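Local coordinates for protein pseudoperoxidase (Leishmania major, PDB 5VIA) that binds heme b between a cysteine and a histidine as axial ligands and belongs to the peroxidase family, though its own peroxidase activity is uncertain, at residues F164-N167 with L171-A174; L201-T206 with A213-T218. One frame throughout, in Å; residues are numbered along the deposited sequence.

Contact 1: F164-N167 with L171-A174; sequences FHEN and LESA. With HEM (protoporphyrin IX containing Fe), chain B.
Phe164 turns a ring face to the heme and its edge to the carbonyl of Ala174. That face lies under the first carbon of a heme propionate, CAA, which sits 3.6 Å above the ring plane and over its centre; the heme methyl CMA approaches ring atom CE2. The carbonyl of Ala174 stays near the ring plane, while CD1 of Leu171 arrives obliquely, 3.9 Å from CB of Phe164. Leu171 manages this although its CB points away from 164-167: CG is lodged between backbone N and carbonyl carbon (chi1 60°), which turns the branch back toward the phenyl group. The one direct hydrogen bond between the segments runs from Phe164 N to Ala174 O, 3.0 Å long and nearly straight at 166°.

The two segments are arms of the same loop, which follows the axial ligand His159 and runs past the propionate edge of the heme before helix 186-194, as in other heme peroxidases of this family. His165 turns its CB away from 171-174 and faces the heme instead. Its backbone N gives a hydrogen bond to propionate oxygen O1A and its ring ND1 another to O2A at 2.7 Å, so one residue grips both oxygens and fixes the carboxylate's rotation; Ser169, Thr36 and Glu163 also hydrogen-bond to the heme.

At the outer side, Glu166 and Glu172 bring carboxylates together with planes 55° apart, and OE1 of Glu166 lies 3.0 Å from OE2 of Glu172. Such proximity of two acids would probably raise the pKa of one of them. A water accepts from Glu166 N and donates to Glu172 OE2, bridging the loop's arms where they meet solvent.

Contact 2: L201-T206 with A213-T218; sequences LTVART and ATLPQT
Arg205 lays one face of its guanidinium over Leu215, whose CG is 3.8 Å above the plane and offset toward the rim; at the edge, near the plane, come the carbonyl of Ala213 and N of Thr214. Bends at chi2 (54°) and chi3 (72°) fold the arginine back over the leucine. Its polar end is held from the connecting loop: NH2 hydrogen-bonds to Val212 O and NH1 to Asn209 OD1. Leu215 in turn pushes CD1 against the opposite backbone, 3.2 Å from Val203 O, and sets CD2 3.9 Å from Val203 CG1. The other valine branch, CG2, meets CG of Pro216 at 4.2 Å.

Two waters stitch the backbones together. Both donate to Pro216 O; one also donates to Leu201 O, and the other accepts from Val203 N, 2.9 Å away.

These arms form the base of a surface excursion linking strand 199-200 to its antiparallel neighbour 219-224. Asp57 takes hydrogen bonds from Gln217 N and Thr218 OG1, Val203 packs on Leu219 of strand 219-224, and Leu201 rests on Gln236 of strand 235-240.

Contact 1 is complete in sequence before contact 2 begins, with helix 186-194 and strand 199-200 running between them. Their centres are 11 Å apart, and they touch directly where CD2 of Leu171 packs 3.7 Å from CG2 of Val203. Both lean on the three-stranded antiparallel sheet: Phe164 and Ala174 meet Val238 of strand 235-240, while 201-206 and 213-218 carry the connection between its other two strands. Contact 1 is the inner layer, touching the heme directly, its centre about 16 Å from that of the chain against about 21 Å for contact 2, where the side chain of Pro216 is about 7 Å from the heme. Together they fill the region between the heme's propionate edge and the protein surface.

Contact 1: F164-N167 with L171-A174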
loop_
_atom_site.group_PDB
_atom_site.type_symbol
_atom_site.label_atom_id
_atom_site.label_comp_id
_atom_site.label_asym_id
_atom_site.label_seq_id
_atom_site.Cartn_x
_atom_site.Cartn_y
_atom_site.Cartn_z
ATOM N N PHE A 164 10.196 -6.295 3.735
ATOM C CA PHE A 164 9.662 -7.644 3.592
ATOM C C PHE A 164 9.589 -8.371 4.929
ATOM O O PHE A 164 10.440 -8.169 5.800
ATOM C CB PHE A 164 10.529 -8.423 2.594
ATOM C CG PHE A 164 10.280 -8.035 1.163
ATOM C CD1 PHE A 164 10.582 -6.753 0.707
ATOM C CD2 PHE A 164 9.714 -8.942 0.276
ATOM C CE1 PHE A 164 10.334 -6.386 -0.614
ATOM C CE2 PHE A 164 9.456 -8.575 -1.050
ATOM C CZ PHE A 164 9.776 -7.297 -1.489
ATOM N N HIS A 165 8.574 -9.219 5.099
ATOM C CA HIS A 165 8.424 -9.983 6.341
ATOM C C HIS A 165 8.308 -11.491 6.083
ATOM O O HIS A 165 7.768 -11.924 5.053
ATOM C CB HIS A 165 7.205 -9.487 7.130
ATOM C CG HIS A 165 7.238 -8.020 7.419
ATOM N ND1 HIS A 165 6.967 -7.067 6.461
ATOM C CD2 HIS A 165 7.544 -7.336 8.551
ATOM C CE1 HIS A 165 7.081 -5.863 6.990
ATOM N NE2 HIS A 165 7.437 -5.999 8.259
ATOM N N GLU A 166 8.805 -12.283 7.025
ATOM C CA GLU A 166 8.858 -13.736 6.853
ATOM C C GLU A 166 7.470 -14.388 6.800
ATOM O O GLU A 166 7.291 -15.411 6.140
ATOM C CB GLU A 166 9.738 -14.378 7.931
ATOM C CG GLU A 166 11.054 -14.984 7.386
ATOM C CD GLU A 166 12.197 -14.906 8.368
ATOM O OE1 GLU A 166 12.000 -14.317 9.452
ATOM O OE2 GLU A 166 13.299 -15.437 8.070
ATOM N N ASN A 167 6.482 -13.788 7.468
ATOM C CA ASN A 167 5.121 -14.340 7.456
ATOM C C ASN A 167 4.218 -13.771 6.364
ATOM O O ASN A 167 3.031 -14.117 6.290
ATOM C CB ASN A 167 4.455 -14.225 8.839
ATOM C CG ASN A 167 4.324 -12.791 9.317
ATOM O OD1 ASN A 167 4.880 -11.874 8.723
ATOM N ND2 ASN A 167 3.601 -12.596 10.416
ATOM N N LEU A 171 10.400 -13.892 3.451
ATOM C CA LEU A 171 11.786 -13.478 3.682
ATOM C C LEU A 171 11.840 -12.166 4.468
ATOM O O LEU A 171 10.870 -11.409 4.506
ATOM C CB LEU A 171 12.540 -13.336 2.356
ATOM C CG LEU A 171 11.883 -12.286 1.451
ATOM C CD1 LEU A 171 12.834 -11.168 1.097
ATOM C CD2 LEU A 171 11.333 -12.906 0.185
ATOM N N GLU A 172 12.994 -11.919 5.078
ATOM C CA GLU A 172 13.225 -10.819 6.005
ATOM C C GLU A 172 14.464 -10.068 5.491
ATOM O O GLU A 172 15.183 -10.592 4.633
ATOM C CB GLU A 172 13.516 -11.462 7.371
ATOM C CG GLU A 172 14.010 -10.595 8.509
ATOM C CD GLU A 172 13.711 -11.249 9.840
ATOM O OE1 GLU A 172 14.653 -11.586 10.589
ATOM O OE2 GLU A 172 12.508 -11.439 10.123
ATOM N N SER A 173 14.723 -8.864 6.006
ATOM C CA SER A 173 15.956 -8.125 5.686
ATOM C C SER A 173 16.075 -7.790 4.205
ATOM O O SER A 173 17.137 -7.937 3.598
ATOM C CB SER A 173 17.206 -8.890 6.132
ATOM O OG SER A 173 17.161 -9.177 7.514
ATOM N N ALA A 174 14.972 -7.347 3.627
ATOM C CA ALA A 174 14.957 -6.918 2.239
ATOM C C ALA A 174 13.926 -5.816 2.133
ATOM O O ALA A 174 12.999 -5.761 2.939
ATOM C CB ALA A 174 14.589 -8.071 1.335
HETATM C CHA HEM B . 4.924 -4.362 0.670
HETATM C CHB HEM B . 4.133 -6.436 -3.669
HETATM C CHC HEM B . 0.655 -3.135 -4.432
HETATM C CHD HEM B . 1.972 -0.656 -0.445
HETATM C C1A HEM B . 4.938 -5.228 -0.396
HETATM C C2A HEM B . 5.669 -6.475 -0.425
HETATM C C3A HEM B . 5.457 -7.055 -1.603
HETATM C C4A HEM B . 4.579 -6.188 -2.385
HETATM C CMA HEM B . 6.038 -8.401 -2.072
HETATM C CAA HEM B . 6.502 -7.046 0.743
HETATM C CBA HEM B . 5.441 -7.586 1.720
HETATM C CGA HEM B . 6.039 -8.196 2.969
HETATM O O1A HEM B . 6.788 -9.197 2.846
HETATM O O2A HEM B . 5.736 -7.702 4.090
HETATM C C1B HEM B . 3.097 -5.750 -4.271
HETATM C C2B HEM B . 2.509 -6.014 -5.563
HETATM C C3B HEM B . 1.529 -5.125 -5.784
HETATM C C4B HEM B . 1.491 -4.219 -4.637
HETATM C CMB HEM B . 2.928 -7.161 -6.495
HETATM C CAB HEM B . 0.668 -5.102 -7.072
HETATM C CBB HEM B . -0.582 -4.624 -7.085
HETATM C C1C HEM B . 0.704 -2.172 -3.440
HETATM C C2C HEM B . -0.136 -0.971 -3.341
HETATM C C3C HEM B . 0.239 -0.292 -2.223
HETATM C C4C HEM B . 1.319 -1.040 -1.597
HETATM C CMC HEM B . -1.253 -0.611 -4.361
HETATM C CAC HEM B . -0.273 1.012 -1.570
HETATM C CBC HEM B . -1.366 1.666 -1.987
HETATM C C1D HEM B . 2.905 -1.406 0.227
HETATM C C2D HEM B . 3.573 -1.008 1.449
HETATM C C3D HEM B . 4.500 -2.165 1.797
HETATM C C4D HEM B . 4.295 -3.144 0.749
HETATM C CMD HEM B . 3.389 0.308 2.235
HETATM C CAD HEM B . 5.435 -2.272 3.030
HETATM C CBD HEM B . 4.564 -2.883 4.136
HETATM C CGD HEM B . 5.344 -3.094 5.411
HETATM O O1D HEM B . 4.814 -3.774 6.339
HETATM O O2D HEM B . 6.491 -2.587 5.488
HETATM N NA HEM B . 4.286 -5.075 -1.615
HETATM N NB HEM B . 2.464 -4.647 -3.738
HETATM N NC HEM B . 1.584 -2.175 -2.353
HETATM N ND HEM B . 3.364 -2.661 -0.164
HETATM FE FE HEM B . 2.903 -3.698 -1.948
HETATM O O HOH W 1 12.800 -6.915 6.186
HETATM O O HOH W 2 10.065 -10.757 9.288
#

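Contact 2: L201-T206 with A213-T218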
loop_
_atom_site.group_PDB
_atom_site.type_symbol
_atom_site.label_atom_id
_atom_site.label_comp_id
_atom_site.label_asym_id
_atom_site.label_seq_id
_atom_site.Cartn_x
_atom_site.Cartn_y
_atom_site.Cartn_z
ATOM N N LEU A 201 14.810 -14.698 -7.764
ATOM C CA LEU A 201 15.137 -15.003 -6.374
ATOM C C LEU A 201 14.360 -16.228 -5.924
ATOM O O LEU A 201 13.135 -16.283 -6.064
ATOM C CB LEU A 201 14.799 -13.817 -5.462
ATOM C CG LEU A 201 14.942 -14.042 -3.952
ATOM C CD1 LEU A 201 16.401 -14.151 -3.560
ATOM C CD2 LEU A 201 14.255 -12.937 -3.159
ATOM N N THR A 202 15.067 -17.218 -5.394
ATOM C CA THR A 202 14.396 -18.379 -4.834
ATOM C C THR A 202 14.129 -18.112 -3.368
ATOM O O THR A 202 15.054 -17.845 -2.606
ATOM C CB THR A 202 15.248 -19.647 -4.957
ATOM O OG1 THR A 202 15.396 -19.992 -6.338
ATOM C CG2 THR A 202 14.582 -20.803 -4.228
ATOM N N VAL A 203 12.867 -18.167 -2.965
ATOM C CA VAL A 203 12.552 -18.054 -1.550
ATOM C C VAL A 203 12.473 -19.471 -0.990
ATOM O O VAL A 203 11.587 -20.241 -1.360
ATOM C CB VAL A 203 11.247 -17.263 -1.310
ATOM C CG1 VAL A 203 10.961 -17.137 0.169
ATOM C CG2 VAL A 203 11.350 -15.879 -1.933
ATOM N N ALA A 204 13.417 -19.818 -0.121
ATOM C CA ALA A 204 13.488 -21.161 0.456
ATOM C C ALA A 204 12.532 -21.336 1.626
ATOM O O ALA A 204 12.254 -20.386 2.360
ATOM C CB ALA A 204 14.904 -21.471 0.904
ATOM N N ARG A 205 12.032 -22.558 1.790
ATOM C CA ARG A 205 11.278 -22.937 2.977
ATOM C C ARG A 205 12.203 -22.894 4.184
ATOM O O ARG A 205 13.253 -23.521 4.174
ATOM C CB ARG A 205 10.723 -24.354 2.813
ATOM C CG ARG A 205 9.940 -24.862 4.019
ATOM C CD ARG A 205 8.826 -23.894 4.391
ATOM N NE ARG A 205 7.737 -23.921 3.423
ATOM C CZ ARG A 205 6.814 -22.969 3.310
ATOM N NH1 ARG A 205 6.857 -21.897 4.094
ATOM N NH2 ARG A 205 5.852 -23.076 2.403
ATOM N N THR A 206 11.829 -22.136 5.215
ATOM C CA THR A 206 12.586 -22.119 6.476
ATOM C C THR A 206 11.648 -22.320 7.656
ATOM O O THR A 206 10.423 -22.362 7.493
ATOM C CB THR A 206 13.321 -20.776 6.724
ATOM O OG1 THR A 206 12.360 -19.766 7.069
ATOM C CG2 THR A 206 14.112 -20.335 5.493
ATOM N N ALA A 213 2.150 -20.388 2.841
ATOM C CA ALA A 213 1.833 -21.761 2.459
ATOM C C ALA A 213 2.548 -22.149 1.180
ATOM O O ALA A 213 3.071 -23.257 1.053
ATOM C CB ALA A 213 0.323 -21.911 2.286
ATOM N N THR A 214 2.539 -21.229 0.225
ATOM C CA THR A 214 3.224 -21.422 -1.039
ATOM C C THR A 214 4.173 -20.241 -1.251
ATOM O O THR A 214 3.745 -19.094 -1.359
ATOM C CB THR A 214 2.216 -21.584 -2.213
ATOM O OG1 THR A 214 2.908 -21.520 -3.467
ATOM C CG2 THR A 214 1.136 -20.505 -2.167
ATOM N N LEU A 215 5.471 -20.520 -1.270
ATOM C CA LEU A 215 6.464 -19.451 -1.373
ATOM C C LEU A 215 6.427 -18.804 -2.752
ATOM O O LEU A 215 6.199 -19.483 -3.755
ATOM C CB LEU A 215 7.857 -19.993 -1.051
ATOM C CG LEU A 215 7.974 -20.447 0.401
ATOM C CD1 LEU A 215 9.276 -21.144 0.653
ATOM C CD2 LEU A 215 7.836 -19.253 1.323
ATOM N N PRO A 216 6.649 -17.486 -2.811
ATOM C CA PRO A 216 6.531 -16.791 -4.096
ATOM C C PRO A 216 7.629 -17.202 -5.074
ATOM O O PRO A 216 8.763 -17.521 -4.662
ATOM C CB PRO A 216 6.635 -15.306 -3.713
ATOM C CG PRO A 216 7.257 -15.268 -2.382
ATOM C CD PRO A 216 6.929 -16.565 -1.695
ATOM N N GLN A 217 7.287 -17.211 -6.359
ATOM C CA GLN A 217 8.183 -17.709 -7.392
ATOM C C GLN A 217 8.580 -16.624 -8.381
ATOM O O GLN A 217 9.426 -16.850 -9.243
ATOM C CB GLN A 217 7.508 -18.855 -8.150
ATOM C CG GLN A 217 6.966 -19.980 -7.272
ATOM C CD GLN A 217 6.357 -21.112 -8.091
ATOM O OE1 GLN A 217 6.076 -20.952 -9.282
ATOM N NE2 GLN A 217 6.149 -22.261 -7.455
ATOM N N THR A 218 7.969 -15.450 -8.257
ATOM C CA THR A 218 8.169 -14.390 -9.234
ATOM C C THR A 218 8.972 -13.236 -8.653
ATOM O O THR A 218 9.093 -12.179 -9.279
ATOM C CB THR A 218 6.819 -13.821 -9.734
ATOM O OG1 THR A 218 6.293 -12.941 -8.742
ATOM C CG2 THR A 218 5.822 -14.949 -9.987
HETATM O O HOH W 3 10.514 -15.698 -5.915
HETATM O O HOH W 4 10.822 -19.316 -4.627
#